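Local coordinates for glutaredoxin, CPYC type (Chlamydomonas reinhardtii, PDB 7NCV), which probably reduces disulfides and glutathione-mixed disulfides as a dithiol glutaredoxin of the CPYC type, with glutathione as electron donor, at residues K34-Q39 with A90-G95; N38-G43 with K99-A104. All coordinates share one frame; numbering follows the deposited sequence.

Contact 1: residues K34-Q39 with A90-G95; sequences KNALNQ and AAASNG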
ATOM      1  N   LYS A  34      -0.666  -7.014   5.088  1.00 16.73           N
ATOM      2  CA  LYS A  34      -1.954  -7.571   4.682  1.00 17.01           C
ATOM      3  C   LYS A  34      -2.685  -8.117   5.889  1.00 16.21           C
ATOM      4  O   LYS A  34      -3.885  -7.891   6.070  1.00 17.59           O
ATOM      5  CB  LYS A  34      -1.724  -8.672   3.659  1.00 18.89           C
ATOM      6  CG  LYS A  34      -1.296  -8.123   2.320  1.00 19.70           C
ATOM      7  CD  LYS A  34      -0.714  -9.353   1.539  1.00 22.33           C
ATOM      8  CE  LYS A  34      -0.391  -8.899   0.119  1.00 24.64           C
ATOM      9  NZ  LYS A  34       0.143 -10.139  -0.582  1.00 24.60           N
ATOM     10  N   ASN A  35      -1.960  -8.832   6.774  1.00 16.28           N
ATOM     11  CA  ASN A  35      -2.610  -9.427   7.936  1.00 16.80           C
ATOM     12  C   ASN A  35      -3.154  -8.333   8.845  1.00 18.07           C
ATOM     13  O   ASN A  35      -4.232  -8.497   9.447  1.00 20.16           O
ATOM     14  CB  ASN A  35      -1.627 -10.303   8.692  1.00 18.11           C
ATOM     15  CG  ASN A  35      -1.444 -11.658   8.033  1.00 23.33           C
ATOM     16  OD1 ASN A  35      -2.183 -12.049   7.132  1.00 30.12           O
ATOM     17  ND2 ASN A  35      -0.408 -12.401   8.520  1.00 30.36           N
ATOM     18  N   ALA A  36      -2.423  -7.207   8.954  1.00 16.98           N
ATOM     19  CA  ALA A  36      -2.886  -6.089   9.772  1.00 17.17           C
ATOM     20  C   ALA A  36      -4.193  -5.511   9.231  1.00 16.96           C
ATOM     21  O   ALA A  36      -5.174  -5.332   9.986  1.00 18.09           O
ATOM     22  CB  ALA A  36      -1.796  -5.031   9.868  1.00 18.72           C
ATOM     23  N   LEU A  37      -4.216  -5.223   7.938  1.00 16.05           N
ATOM     24  CA  LEU A  37      -5.440  -4.735   7.308  1.00 16.06           C
ATOM     25  C   LEU A  37      -6.560  -5.762   7.439  1.00 16.37           C
ATOM     26  O   LEU A  37      -7.735  -5.377   7.616  1.00 17.79           O
ATOM     27  CB  LEU A  37      -5.106  -4.439   5.849  1.00 15.14           C
ATOM     28  CG  LEU A  37      -4.287  -3.157   5.701  1.00 15.70           C
ATOM     29  CD1 LEU A  37      -3.676  -3.140   4.286  1.00 19.45           C
ATOM     30  CD2 LEU A  37      -5.042  -1.830   6.004  1.00 17.77           C
ATOM     31  N   ASN A  38      -6.237  -7.049   7.294  1.00 15.96           N
ATOM     32  CA  ASN A  38      -7.264  -8.110   7.338  1.00 17.32           C
ATOM     33  C   ASN A  38      -7.928  -8.215   8.708  1.00 18.92           C
ATOM     34  O   ASN A  38      -9.001  -8.840   8.824  1.00 21.34           O
ATOM     35  CB  ASN A  38      -6.659  -9.457   6.957  1.00 19.57           C
ATOM     36  CG  ASN A  38      -6.279  -9.514   5.503  1.00 19.09           C
ATOM     37  OD1 ASN A  38      -6.648  -8.666   4.688  1.00 19.91           O
ATOM     38  ND2 ASN A  38      -5.554 -10.562   5.165  1.00 23.12           N
ATOM     39  N   GLN A  39      -7.326  -7.634   9.767  1.00 17.47           N
ATOM     40  CA  GLN A  39      -8.021  -7.589  11.049  1.00 19.55           C
ATOM     41  C   GLN A  39      -9.292  -6.749  10.981  1.00 20.47           C
ATOM     42  O   GLN A  39     -10.201  -6.944  11.826  1.00 24.06           O
ATOM     43  CB  GLN A  39      -7.115  -7.011  12.140  1.00 21.81           C
ATOM     44  CG  GLN A  39      -5.832  -7.778  12.340  1.00 28.40           C
ATOM     45  CD  GLN A  39      -4.974  -7.136  13.456  1.00 62.45           C
ATOM     46  OE1 GLN A  39      -3.741  -7.254  13.472  1.00 41.53           O
ATOM     47  NE2 GLN A  39      -5.637  -6.448  14.384  1.00 31.92           N
ATOM     48  N   ALA A  90       2.137  -1.825  13.356  1.00 19.33           N
ATOM     49  CA  ALA A  90       2.131  -0.969  14.549  1.00 20.93           C
ATOM     50  C   ALA A  90       0.821  -0.195  14.633  1.00 22.30           C
ATOM     51  O   ALA A  90       0.216  -0.071  15.721  1.00 22.50           O
ATOM     52  CB  ALA A  90       3.319  -0.027  14.479  1.00 22.36           C
ATOM     53  N   ALA A  91       0.347   0.317  13.496  1.00 18.75           N
ATOM     54  CA  ALA A  91      -0.908   1.045  13.546  1.00 18.14           C
ATOM     55  C   ALA A  91      -2.088   0.113  13.876  1.00 18.41           C
ATOM     56  O   ALA A  91      -3.035   0.549  14.568  1.00 20.41           O
ATOM     57  CB  ALA A  91      -1.146   1.720  12.191  1.00 19.92           C
ATOM     58  N   ALA A  92      -2.042  -1.153  13.434  1.00 17.48           N
ATOM     59  CA  ALA A  92      -3.085  -2.088  13.865  1.00 16.50           C
ATOM     60  C   ALA A  92      -3.073  -2.246  15.382  1.00 19.94           C
ATOM     61  O   ALA A  92      -4.148  -2.202  16.027  1.00 22.58           O
ATOM     62  CB  ALA A  92      -2.907  -3.446  13.212  1.00 19.58           C
ATOM     63  N   SER A  93      -1.863  -2.408  15.966  1.00 19.77           N
ATOM     64  CA  SER A  93      -1.712  -2.679  17.390  1.00 20.94           C
ATOM     65  C   SER A  93      -2.087  -1.486  18.265  1.00 22.67           C
ATOM     66  O   SER A  93      -2.440  -1.670  19.445  1.00 22.44           O
ATOM     67  CB  SER A  93      -0.241  -3.054  17.678  1.00 20.62           C
ATOM     68  OG  SER A  93       0.011  -4.320  17.047  1.00 30.58           O
ATOM     69  N   ASN A  94      -1.871  -0.250  17.784  1.00 19.76           N
ATOM     70  CA  ASN A  94      -2.023   0.922  18.634  1.00 19.58           C
ATOM     71  C   ASN A  94      -3.348   1.647  18.435  1.00 19.80           C
ATOM     72  O   ASN A  94      -3.558   2.662  19.117  1.00 20.88           O
ATOM     73  CB  ASN A  94      -0.839   1.900  18.491  1.00 21.28           C
ATOM     74  CG  ASN A  94      -0.745   2.561  17.125  1.00 20.86           C
ATOM     75  OD1 ASN A  94      -1.727   2.699  16.425  1.00 21.50           O
ATOM     76  ND2 ASN A  94       0.435   3.097  16.827  1.00 24.01           N
ATOM     77  N   GLY A  95      -4.272   1.092  17.616  1.00 20.76           N
ATOM     78  CA  GLY A  95      -5.600   1.667  17.515  1.00 21.07           C
ATOM     79  C   GLY A  95      -5.739   2.636  16.376  1.00 22.63           C
ATOM     80  O   GLY A  95      -6.880   3.008  16.016  1.00 22.19           O
TER
HETATM   81  O   HOH W   1      -4.808  -4.993  16.962  1.00 39.29           O
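Ala36 and Ala92 meet methyl to methyl, CB to CB at 3.9 Å, where helix 28-41 runs past helix 85-94. With no longer side chain between them, the two backbones come close, and the CA atoms of Ala36 and Ala92 lie 5.7 Å apart. Ala36 is buried, whereas Ala92 is partly exposed; the methyl of Ala92 also touches Leu97 of the next helix. One turn beyond Ala36, Gln39 brings its amide to the same methyl, with OE1 3.9 Å from Ala92 CB, a van der Waals contact and not a hydrogen bond; no direct hydrogen bond joins the segments. In the thioredoxin fold of glutaredoxins these two helices pack on the same face of the central sheet, and Leu37, whose CB points away from helix 85-94, rests on Val19 and Val21 of strand 19-23. Toward solvent the joint is looser and wetter. The extended chain of Gln39, with CG anti to its carbonyl carbon (chi1 -58°), carries the amide out to a water that accepts from Gln39 NE2 at 3.1 Å. That water donates in turn to Ala92 O at 3.0 Å, bridging the two helices on their exposed side.

Contact 2: residues N38-G43 with K99-A104; sequences NQFIAG and KLLQEA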
ATOM      1  N   ASN A  38      -6.237  -7.049   7.294  1.00 15.96           N
ATOM      2  CA  ASN A  38      -7.264  -8.110   7.338  1.00 17.32           C
ATOM      3  C   ASN A  38      -7.928  -8.215   8.708  1.00 18.92           C
ATOM      4  O   ASN A  38      -9.001  -8.840   8.824  1.00 21.34           O
ATOM      5  CB  ASN A  38      -6.659  -9.457   6.957  1.00 19.57           C
ATOM      6  CG  ASN A  38      -6.279  -9.514   5.503  1.00 19.09           C
ATOM      7  OD1 ASN A  38      -6.648  -8.666   4.688  1.00 19.91           O
ATOM      8  ND2 ASN A  38      -5.554 -10.562   5.165  1.00 23.12           N
ATOM      9  N   GLN A  39      -7.326  -7.634   9.767  1.00 17.47           N
ATOM     10  CA  GLN A  39      -8.021  -7.589  11.049  1.00 19.55           C
ATOM     11  C   GLN A  39      -9.292  -6.749  10.981  1.00 20.47           C
ATOM     12  O   GLN A  39     -10.201  -6.944  11.826  1.00 24.06           O
ATOM     13  CB  GLN A  39      -7.115  -7.011  12.140  1.00 21.81           C
ATOM     14  CG  GLN A  39      -5.832  -7.778  12.340  1.00 28.40           C
ATOM     15  CD  GLN A  39      -4.974  -7.136  13.456  1.00 62.45           C
ATOM     16  OE1 GLN A  39      -3.741  -7.254  13.472  1.00 41.53           O
ATOM     17  NE2 GLN A  39      -5.637  -6.448  14.384  1.00 31.92           N
ATOM     18  N   PHE A  40      -9.374  -5.832  10.008  1.00 19.11           N
ATOM     19  CA  PHE A  40     -10.477  -4.887   9.909  1.00 19.45           C
ATOM     20  C   PHE A  40     -11.263  -4.982   8.621  1.00 19.36           C
ATOM     21  O   PHE A  40     -12.481  -4.812   8.681  1.00 21.37           O
ATOM     22  CB  PHE A  40      -9.955  -3.464  10.052  1.00 18.56           C
ATOM     23  CG  PHE A  40      -9.183  -3.272  11.349  1.00 19.39           C
ATOM     24  CD1 PHE A  40      -9.867  -3.111  12.545  1.00 24.78           C
ATOM     25  CD2 PHE A  40      -7.791  -3.336  11.349  1.00 19.35           C
ATOM     26  CE1 PHE A  40      -9.128  -2.973  13.771  1.00 24.67           C
ATOM     27  CE2 PHE A  40      -7.089  -3.211  12.557  1.00 21.08           C
ATOM     28  CZ  PHE A  40      -7.766  -3.038  13.737  1.00 22.85           C
ATOM     29  N   ILE A  41     -10.609  -5.206   7.474  1.00 17.91           N
ATOM     30  CA  ILE A  41     -11.283  -5.087   6.179  1.00 15.71           C
ATOM     31  C   ILE A  41     -10.811  -6.197   5.260  1.00 17.38           C
ATOM     32  O   ILE A  41     -10.565  -5.985   4.048  1.00 17.27           O
ATOM     33  CB  ILE A  41     -11.035  -3.711   5.551  1.00 18.29           C
ATOM     34  CG1 ILE A  41      -9.528  -3.387   5.477  1.00 18.61           C
ATOM     35  CG2 ILE A  41     -11.804  -2.611   6.311  1.00 19.89           C
ATOM     36  CD1 ILE A  41      -9.252  -2.167   4.532  1.00 20.75           C
ATOM     37  N   ALA A  42     -10.720  -7.412   5.793  1.00 19.58           N
ATOM     38  CA  ALA A  42     -10.316  -8.529   4.953  1.00 17.77           C
ATOM     39  C   ALA A  42     -11.192  -8.610   3.711  1.00 16.48           C
ATOM     40  O   ALA A  42     -12.424  -8.526   3.806  1.00 18.77           O
ATOM     41  CB  ALA A  42     -10.444  -9.846   5.743  1.00 18.84           C
ATOM     42  N   GLY A  43     -10.531  -8.868   2.599  1.00 17.07           N
ATOM     43  CA  GLY A  43     -11.245  -9.030   1.311  1.00 16.60           C
ATOM     44  C   GLY A  43     -11.772  -7.762   0.683  1.00 17.96           C
ATOM     45  O   GLY A  43     -12.506  -7.894  -0.297  1.00 18.51           O
ATOM     46  N   LYS A  99      -8.857   3.693  13.206  1.00 20.85           N
ATOM     47  CA  LYS A  99      -9.328   5.069  13.078  1.00 21.50           C
ATOM     48  C   LYS A  99      -9.085   5.600  11.662  1.00 21.83           C
ATOM     49  O   LYS A  99      -9.957   6.267  11.092  1.00 22.71           O
ATOM     50  CB  LYS A  99      -8.643   5.933  14.149  1.00 23.01           C
ATOM     51  CG  LYS A  99      -9.053   7.389  14.054  1.00 24.82           C
ATOM     52  CD  LYS A  99     -10.207   7.752  14.924  1.00 50.00           C
ATOM     53  CE  LYS A  99      -9.858   9.063  15.675  1.00 60.46           C
ATOM     54  NZ  LYS A  99     -10.843   9.385  16.739  1.00 78.35           N
ATOM     55  N   LEU A 100      -7.914   5.322  11.081  1.00 20.69           N
ATOM     56  CA  LEU A 100      -7.637   5.817   9.729  1.00 19.10           C
ATOM     57  C   LEU A 100      -8.594   5.185   8.731  1.00 20.25           C
ATOM     58  O   LEU A 100      -9.044   5.833   7.748  1.00 20.84           O
ATOM     59  CB  LEU A 100      -6.203   5.481   9.324  1.00 20.67           C
ATOM     60  CG  LEU A 100      -5.130   6.273  10.087  1.00 22.77           C
ATOM     61  CD1 LEU A 100      -3.783   5.717   9.729  1.00 23.84           C
ATOM     62  CD2 LEU A 100      -5.216   7.770   9.737  1.00 27.13           C
ATOM     63  N   LEU A 101      -8.920   3.900   8.933  1.00 18.76           N
ATOM     64  CA  LEU A 101      -9.852   3.222   8.017  1.00 17.48           C
ATOM     65  C   LEU A 101     -11.233   3.820   8.135  1.00 20.58           C
ATOM     66  O   LEU A 101     -11.943   3.969   7.111  1.00 20.83           O
ATOM     67  CB  LEU A 101      -9.884   1.709   8.305  1.00 17.47           C
ATOM     68  CG  LEU A 101      -8.590   0.981   7.919  1.00 18.05           C
ATOM     69  CD1 LEU A 101      -8.666  -0.470   8.394  1.00 18.50           C
ATOM     70  CD2 LEU A 101      -8.257   1.023   6.387  1.00 19.98           C
ATOM     71  N   GLN A 102     -11.659   4.150   9.351  1.00 21.91           N
ATOM     72  CA  GLN A 102     -12.940   4.815   9.541  1.00 21.68           C
ATOM     73  C   GLN A 102     -12.976   6.162   8.833  1.00 24.65           C
ATOM     74  O   GLN A 102     -13.952   6.474   8.118  1.00 26.39           O
ATOM     75  CB  GLN A 102     -13.223   4.959  11.029  1.00 25.37           C
ATOM     76  CG  GLN A 102     -13.504   3.608  11.688  1.00 27.50           C
ATOM     77  CD  GLN A 102     -13.405   3.666  13.230  1.00 56.68           C
ATOM     78  OE1 GLN A 102     -12.697   4.503  13.792  1.00 38.08           O
ATOM     79  NE2 GLN A 102     -14.119   2.779  13.904  1.00 37.89           N
ATOM     80  N   GLU A 103     -11.920   6.960   9.010  1.00 24.63           N
ATOM     81  CA  GLU A 103     -11.837   8.284   8.412  1.00 23.99           C
ATOM     82  C   GLU A 103     -11.834   8.195   6.889  1.00 23.18           C
ATOM     83  O   GLU A 103     -12.391   9.083   6.211  1.00 27.15           O
ATOM     84  CB  GLU A 103     -10.602   9.002   8.940  1.00 26.77           C
ATOM     85  CG  GLU A 103     -10.760   9.339  10.470  1.00 25.09           C
ATOM     86  CD  GLU A 103      -9.523   9.926  11.080  1.00 37.22           C
ATOM     87  OE1 GLU A 103      -8.436   9.841  10.472  1.00 45.45           O
ATOM     88  OE2 GLU A 103      -9.687  10.495  12.175  1.00 37.83           O
ATOM     89  N   ALA A 104     -11.276   7.122   6.334  1.00 22.42           N
ATOM     90  CA  ALA A 104     -11.278   6.880   4.880  1.00 21.78           C
ATOM     91  C   ALA A 104     -12.614   6.395   4.348  1.00 25.90           C
ATOM     92  O   ALA A 104     -12.771   6.301   3.106  1.00 25.46           O
ATOM     93  CB  ALA A 104     -10.225   5.830   4.525  1.00 21.68           C
TER
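Leu101 splits its two methyls between Phe40 and Ile41, and these apolar touches make up the contact. Its CD1 lies 3.7 Å from Phe40 CB and 4.1 Å from Phe40 CG, so the branch meets the root of the aromatic side chain, and the two side chains cross at about a right angle. The other branch, CD2, meets Ile41 CD1 tip to tip at 3.8 Å. Ile41 reaches it because CG1 sits between the backbone N and the carbonyl carbon (chi1 53°) and the chain then runs out extended to CD1. No hydrogen bond joins the segments; Ile41 and Leu101 are buried, while Phe40 is partly exposed. In this thioredoxin-type fold the contact packs the weakly bonded end of helix 28-41 against the C-terminal helix 96-103, over the central sheet. Val19 of strand 19-23 touches both Ile41 and Leu101, Leu101 also rests on Ile77 of strand 74-77, and Leu107, the last residue, touches all three contacting side chains. Further out, Gln39 CB stands 3.7 Å above one face of the Phe40 ring, offset toward the rim, and the Phe40 side chain also packs on Leu97 and Glu98. Around Leu101 the helix is regular, Glu103 N bonding to Lys99 O at 2.9 Å.

In the fold
Both contacts start from the C-terminal half of helix 28-41 and lie about 9 Å apart, centre to centre. Contact 1 joins it to helix 85-94, contact 2 to helix 96-103, the next helix in the chain. Their first segments overlap at Asn38 and Gln39, though Gln39 touches the partner helix only in contact 1. Ala92 CB lies 4.2 Å from Phe40 CE2, so the two patches of packing adjoin. The redox-active Cys27, just before helix 28-41, and Cys30, in its first turn, are not disulfide-bonded here and lie at its other end; neither contact includes them. A bound sodium ion lies about 4 Å from the side chain of Ile41, whereas that of Gln39 is about 13 Å from a sodium.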